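Side-chain contacts in Oxidored_FMN domain-containing protein ([Pseudomonas] geniculata N1, PDB 6L6J), which probably oxidises the amine 6-hydroxypseudooxynicotine, as a flavoprotein that carries FMN, a [4Fe-4S] cluster and a bound ADP: residues V306-R310 with R311-D315; D283-K286 with K287-K291; D213-G216 with D217-V221. All coordinates share one frame; numbering follows the deposited sequence.

Contact 1: residues V306-R310 with R311-D315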
# COMPACT_ATOMS: atom_id res chain seq x y z
N VAL A 306 2.87 14.20 17.63
CA VAL A 306 3.27 15.30 18.56
C VAL A 306 4.61 14.92 19.18
O VAL A 306 5.53 15.74 19.12
CB VAL A 306 2.18 15.60 19.60
CG1 VAL A 306 2.74 16.35 20.81
CG2 VAL A 306 1.05 16.39 18.95
N SER A 307 4.70 13.68 19.66
CA SER A 307 5.86 13.09 20.40
C SER A 307 7.10 13.08 19.51
O SER A 307 8.18 13.44 19.99
CB SER A 307 5.52 11.72 20.89
OG SER A 307 6.44 11.28 21.86
N GLN A 308 6.94 12.71 18.25
CA GLN A 308 8.06 12.65 17.29
C GLN A 308 8.75 14.02 17.28
O GLN A 308 10.00 14.04 17.20
CB GLN A 308 7.56 12.22 15.90
CG GLN A 308 7.24 10.73 15.78
CD GLN A 308 8.49 9.89 15.75
OE1 GLN A 308 9.45 10.20 15.06
NE2 GLN A 308 8.52 8.85 16.54
N ILE A 309 7.96 15.10 17.36
CA ILE A 309 8.44 16.52 17.28
C ILE A 309 9.06 16.97 18.62
O ILE A 309 10.21 17.45 18.62
CB ILE A 309 7.30 17.49 16.87
CG1 ILE A 309 6.48 17.01 15.66
CG2 ILE A 309 7.87 18.89 16.66
CD1 ILE A 309 7.26 16.87 14.36
N ARG A 310 8.31 16.83 19.70
CA ARG A 310 8.70 17.22 21.08
C ARG A 310 10.03 16.57 21.45
O ARG A 310 10.87 17.28 21.99
CB ARG A 310 7.63 16.81 22.11
CG ARG A 310 6.26 17.45 21.94
CD ARG A 310 6.11 18.81 22.60
NE ARG A 310 4.71 19.23 22.60
CZ ARG A 310 4.26 20.49 22.59
NH1 ARG A 310 5.11 21.52 22.58
NH2 ARG A 310 2.96 20.71 22.57
N ARG A 311 10.22 15.28 21.14
CA ARG A 311 11.44 14.50 21.54
C ARG A 311 12.55 14.67 20.49
O ARG A 311 13.60 14.04 20.64
CB ARG A 311 11.07 13.02 21.75
CG ARG A 311 10.01 12.81 22.82
CD ARG A 311 9.34 11.44 22.77
NE ARG A 311 10.22 10.47 22.13
CZ ARG A 311 10.00 9.81 21.00
NH1 ARG A 311 8.86 9.93 20.33
NH2 ARG A 311 10.92 9.00 20.54
N GLY A 312 12.33 15.51 19.47
CA GLY A 312 13.39 15.99 18.56
C GLY A 312 13.82 14.95 17.54
O GLY A 312 14.98 15.01 17.04
N VAL A 313 12.93 14.02 17.20
CA VAL A 313 13.22 12.97 16.18
C VAL A 313 13.08 13.59 14.78
O VAL A 313 14.01 13.42 13.95
CB VAL A 313 12.29 11.76 16.35
CG1 VAL A 313 12.64 10.67 15.35
CG2 VAL A 313 12.33 11.23 17.76
N LEU A 314 11.98 14.33 14.56
CA LEU A 314 11.61 14.95 13.26
C LEU A 314 11.21 16.42 13.44
O LEU A 314 10.79 16.81 14.55
CB LEU A 314 10.43 14.17 12.67
CG LEU A 314 10.64 12.67 12.46
CD1 LEU A 314 9.36 12.00 11.98
CD2 LEU A 314 11.77 12.42 11.48
N ASP A 315 11.28 17.20 12.36
CA ASP A 315 10.65 18.54 12.27
C ASP A 315 9.31 18.38 11.57
O ASP A 315 8.37 19.12 11.92
CB ASP A 315 11.56 19.53 11.55
CG ASP A 315 12.88 19.66 12.28
OD1 ASP A 315 12.85 20.19 13.42
OD2 ASP A 315 13.91 19.17 11.73

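Contact 2: residues D283-K286 with K287-K291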
# COMPACT_ATOMS: atom_id res chain seq x y z
N ASP A 283 16.84 8.57 13.88
CA ASP A 283 17.02 9.24 15.20
C ASP A 283 18.23 10.16 15.21
O ASP A 283 18.18 11.21 15.85
CB ASP A 283 17.31 8.21 16.32
CG ASP A 283 16.43 8.30 17.55
OD1 ASP A 283 15.34 8.96 17.46
OD2 ASP A 283 16.79 7.67 18.57
N PHE A 284 19.32 9.74 14.57
CA PHE A 284 20.65 10.42 14.62
C PHE A 284 20.65 11.68 13.73
O PHE A 284 21.50 12.57 13.94
CB PHE A 284 21.76 9.46 14.18
CG PHE A 284 21.88 9.29 12.68
CD1 PHE A 284 21.07 8.38 12.00
CD2 PHE A 284 22.78 10.05 11.95
CE1 PHE A 284 21.20 8.19 10.62
CE2 PHE A 284 22.90 9.88 10.58
CZ PHE A 284 22.11 8.95 9.92
N VAL A 285 19.79 11.73 12.73
CA VAL A 285 19.85 12.75 11.64
C VAL A 285 19.76 14.16 12.24
O VAL A 285 20.57 14.99 11.82
CB VAL A 285 18.76 12.51 10.56
CG1 VAL A 285 18.75 13.61 9.51
CG2 VAL A 285 18.95 11.16 9.89
N LYS A 286 18.84 14.42 13.18
CA LYS A 286 18.65 15.79 13.75
C LYS A 286 19.84 16.22 14.62
O LYS A 286 20.02 17.42 14.78
CB LYS A 286 17.32 15.91 14.51
CG LYS A 286 16.18 16.42 13.64
CD LYS A 286 14.93 16.84 14.40
CE LYS A 286 15.09 18.14 15.15
NZ LYS A 286 15.55 19.24 14.27
N LYS A 287 20.64 15.30 15.15
CA LYS A 287 21.88 15.63 15.90
C LYS A 287 22.98 16.13 14.95
O LYS A 287 23.87 16.83 15.43
CB LYS A 287 22.35 14.42 16.72
CG LYS A 287 21.34 13.92 17.75
CD LYS A 287 21.72 14.18 19.20
CE LYS A 287 21.71 15.64 19.63
NZ LYS A 287 21.46 15.77 21.08
N VAL A 288 22.91 15.82 13.65
CA VAL A 288 24.01 16.12 12.68
C VAL A 288 23.72 17.39 11.89
O VAL A 288 24.68 18.17 11.66
CB VAL A 288 24.27 14.94 11.72
CG1 VAL A 288 25.34 15.29 10.70
CG2 VAL A 288 24.65 13.66 12.48
N THR A 289 22.47 17.57 11.45
CA THR A 289 22.01 18.70 10.59
C THR A 289 21.20 19.70 11.42
O THR A 289 20.41 19.27 12.27
CB THR A 289 21.18 18.24 9.38
OG1 THR A 289 20.85 19.40 8.60
CG2 THR A 289 19.90 17.51 9.74
N SER A 290 21.37 20.99 11.15
CA SER A 290 20.52 22.08 11.68
C SER A 290 19.24 22.22 10.82
O SER A 290 18.34 22.95 11.23
CB SER A 290 21.30 23.39 11.76
OG SER A 290 21.71 23.84 10.47
N LYS A 291 19.17 21.49 9.70
CA LYS A 291 18.10 21.60 8.68
C LYS A 291 16.86 20.81 9.09
O LYS A 291 16.94 19.83 9.83
CB LYS A 291 18.61 21.09 7.34
CG LYS A 291 19.85 21.81 6.80
CD LYS A 291 19.59 23.28 6.47
CE LYS A 291 20.82 23.97 5.92
NZ LYS A 291 20.48 25.28 5.34

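Contact 3: residues D213-G216 with D217-V221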
# COMPACT_ATOMS: atom_id res chain seq x y z
N ASP A 213 22.49 25.47 -7.12
CA ASP A 213 22.93 26.65 -7.92
C ASP A 213 21.84 26.95 -8.95
O ASP A 213 21.56 28.13 -9.19
CB ASP A 213 24.31 26.45 -8.55
CG ASP A 213 25.39 26.01 -7.56
OD1 ASP A 213 25.23 26.31 -6.32
OD2 ASP A 213 26.37 25.34 -8.01
N ALA A 214 21.23 25.91 -9.51
CA ALA A 214 20.21 26.02 -10.57
C ALA A 214 18.95 26.74 -10.06
O ALA A 214 18.54 27.71 -10.71
CB ALA A 214 19.90 24.64 -11.11
N VAL A 215 18.35 26.30 -8.95
CA VAL A 215 16.95 26.70 -8.58
C VAL A 215 16.84 27.14 -7.11
O VAL A 215 15.69 27.34 -6.67
CB VAL A 215 15.96 25.55 -8.84
CG1 VAL A 215 16.14 24.96 -10.23
CG2 VAL A 215 16.03 24.45 -7.79
N GLY A 216 17.96 27.31 -6.39
CA GLY A 216 18.01 27.43 -4.92
C GLY A 216 17.51 28.76 -4.39
O GLY A 216 17.16 28.81 -3.20
N ASP A 217 17.52 29.83 -5.20
CA ASP A 217 17.10 31.20 -4.80
C ASP A 217 15.63 31.17 -4.35
O ASP A 217 15.35 31.74 -3.29
CB ASP A 217 17.36 32.25 -5.90
CG ASP A 217 17.07 31.81 -7.34
OD1 ASP A 217 16.71 30.62 -7.56
OD2 ASP A 217 17.22 32.67 -8.25
N THR A 218 14.76 30.47 -5.08
CA THR A 218 13.27 30.48 -4.90
C THR A 218 12.69 29.09 -4.60
O THR A 218 11.57 29.03 -4.04
CB THR A 218 12.60 31.05 -6.15
OG1 THR A 218 13.03 30.29 -7.28
CG2 THR A 218 12.91 32.52 -6.35
N CYS A 219 13.35 28.00 -5.00
CA CYS A 219 12.95 26.61 -4.65
C CYS A 219 13.84 26.05 -3.54
O CYS A 219 15.07 26.24 -3.62
CB CYS A 219 13.03 25.68 -5.85
SG CYS A 219 12.09 26.28 -7.26
N ALA A 220 13.25 25.42 -2.53
CA ALA A 220 13.98 24.56 -1.58
C ALA A 220 14.53 23.34 -2.34
O ALA A 220 13.84 22.84 -3.26
CB ALA A 220 13.08 24.15 -0.45
N VAL A 221 15.74 22.89 -2.02
CA VAL A 221 16.35 21.66 -2.61
C VAL A 221 16.36 20.56 -1.54
O VAL A 221 17.09 20.73 -0.55
CB VAL A 221 17.76 21.94 -3.10
CG1 VAL A 221 18.34 20.73 -3.81
CG2 VAL A 221 17.76 23.18 -3.99

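Contact 1: residues V306-R310 with R311-D315
The guanidinium of Arg311 meets Ser307 and Gln308 at its edge: CB and OG of Ser307 and NE2 of Gln308 lie near its plane. The Gln308 amide is turned almost perpendicular to it, with 80° between the planes. Arg311 NH1 donates to Ser307 OG over 3.2 Å, nearly straight at 162° and within the guanidinium plane. The serine hydroxyl points back to this group because OG lies anti to the backbone N (chi1 -165°), while the bent arginine chain brings the edge of its guanidinium to the hydroxyl. Glu279 holds both neighbours, forming a salt bridge with Arg311 NH2 and accepting from Gln308 NE2. With an alanine in place of the serine, NH1 would probably lose this acceptor, and the arginine chain its hydroxyl neighbour, leaving Glu279 to hold the guanidinium. The backbone here is a Schellman motif closing helix 302-310 ahead of barrel strand 316-319. Gly312, at positive phi, donates from N to Ile309 O at 3.0 Å, and Val313 N reaches Gln308 O at 2.9 Å. Leu314 N adds a weak bond to the same oxygen. Beside this turn, OE1 of Gln308 faces the CG1 methyl of Val313 and CD1 of Leu314, both carbon neighbours. Further along, Ile309 CD1 has the carbonyl oxygens of Leu314 and Asp315 as its nearest neighbours, each O 3.5 Å away, and Ile309 also packs on Ile8 and Ile317.

Contact 2: residues D283-K286 with K287-K291
Val285 and Thr289, both buried, form the close inner side of this turn, their side chains side by side and pointing the same way, with CG1 of Val285 4.1 Å from CG2 of Thr289. That threonine methyl also lies against Val285 O. The backbone ties the pair together, for Val285 O accepts twice, from Thr289 N at 3.2 Å and from Val288 N at 3.1 Å. Both residues turn inward onto barrel strand 255-261, Val285 on Val258 and Thr289 on Trp256. Next to them, the Val288 CG2 methyl comes to the edge of the Phe284 ring at CD2, 4.1 Å away, while one ring face carries CG2 of Val285. With chi1 at 79°, CG of Phe284 sits between the backbone N and the carbonyl carbon, which swings the ring toward Arg243 and Ala238. By contrast, the side chain of Lys287 is exposed and its end leads away from the turn. Its backbone N makes a weak bond to Phe284 O at 3.1 Å. Beyond the short helix 285-288, Thr289 OG1 accepts from Lys291 N at 2.9 Å, an ST turn leading into barrel strand 293-296. The hydroxyl lies in hydrogen-bonding range of Ala250 O, its main outside partner, and of Asp251 OD1. Apolar contacts and main-chain bonds thus hold the turn itself, whereas its polar ends, Thr289 OG1 and the Lys286 ammonium, in a salt bridge with Asp315, are tied to neighbouring segments.

Contact 3: residues D213-G216 with D217-V221
Val215 touches Cys219 through its CG2 methyl, which lies 3.8 Å from Cys219 CB, near the end of helix 197-215 and ahead of strand 220-229. Asp213 and Ala214, the two residues before it, direct their side chains away from the turn that joins these two elements, and Ala214 rests instead on Arg153 of helix 142-162. The carbonyl oxygen of Val215 accepts from Cys219 N at 2.9 Å, with an N-H...O angle of 150°, so one direct bond spans the reversal. With chi1 at -48°, CG1 of Val215 is anti to the carbonyl carbon and CG2 falls between the backbone N and the carbonyl carbon, which turns the CG2 methyl to the returning chain. Besides the cysteine, Val215 CG2 meets Val221 CG2, more loosely, at 4.4 Å. Gly216 follows, and its contribution is made by main-chain atoms: Gly216 CA stands 3.4 Å from Cys219 O in a CA-H...O contact, and Gly216 CA also faces Val221 CG2 at 4.4 Å. The oxygens of Gly216 and Cys219 are neighbours without a bond between them.

On the outer side of the turn, Asp217 OD1 takes a weak bond from Thr218 N at 3.2 Å, and the same carboxylate forms a long, weak ion pair with Lys160; Thr218 OG1 is hydrogen-bonded to that lysine's NZ. This is an alpha-to-beta connection of the TIM barrel. Helix 142-162 covers it through Ala156 on Val215 and Lys160 on Cys219, Val221 packs back on Leu208 and Val211 of helix 197-215, and strand 220-229 enters the barrel with backbone bonds from Ala220 to Val167 and from Val221 to Asp254.

All three contacts lie in connections around the FMN-binding TIM barrel, each leading into a strand: contact 3 into 220-229, contact 2 into 293-296 and contact 1 into 316-319. Contacts 1 and 2 touch, with centres 12 Å apart: Lys286 NZ forms a salt bridge with Asp315 OD1 at 3.0 Å, and the Lys286 chain also packs on the backbone at Gly312. Contact 3 stands apart, its nearest atoms about 8 Å from contact 2 and about 13 Å from contact 1. None reaches the flavin: the side chain of Leu314 is about 10 Å from FMN and that of Val285 about 14 Å, while the side chain of Val221 is about 11 Å from that of FMN-binding Arg224.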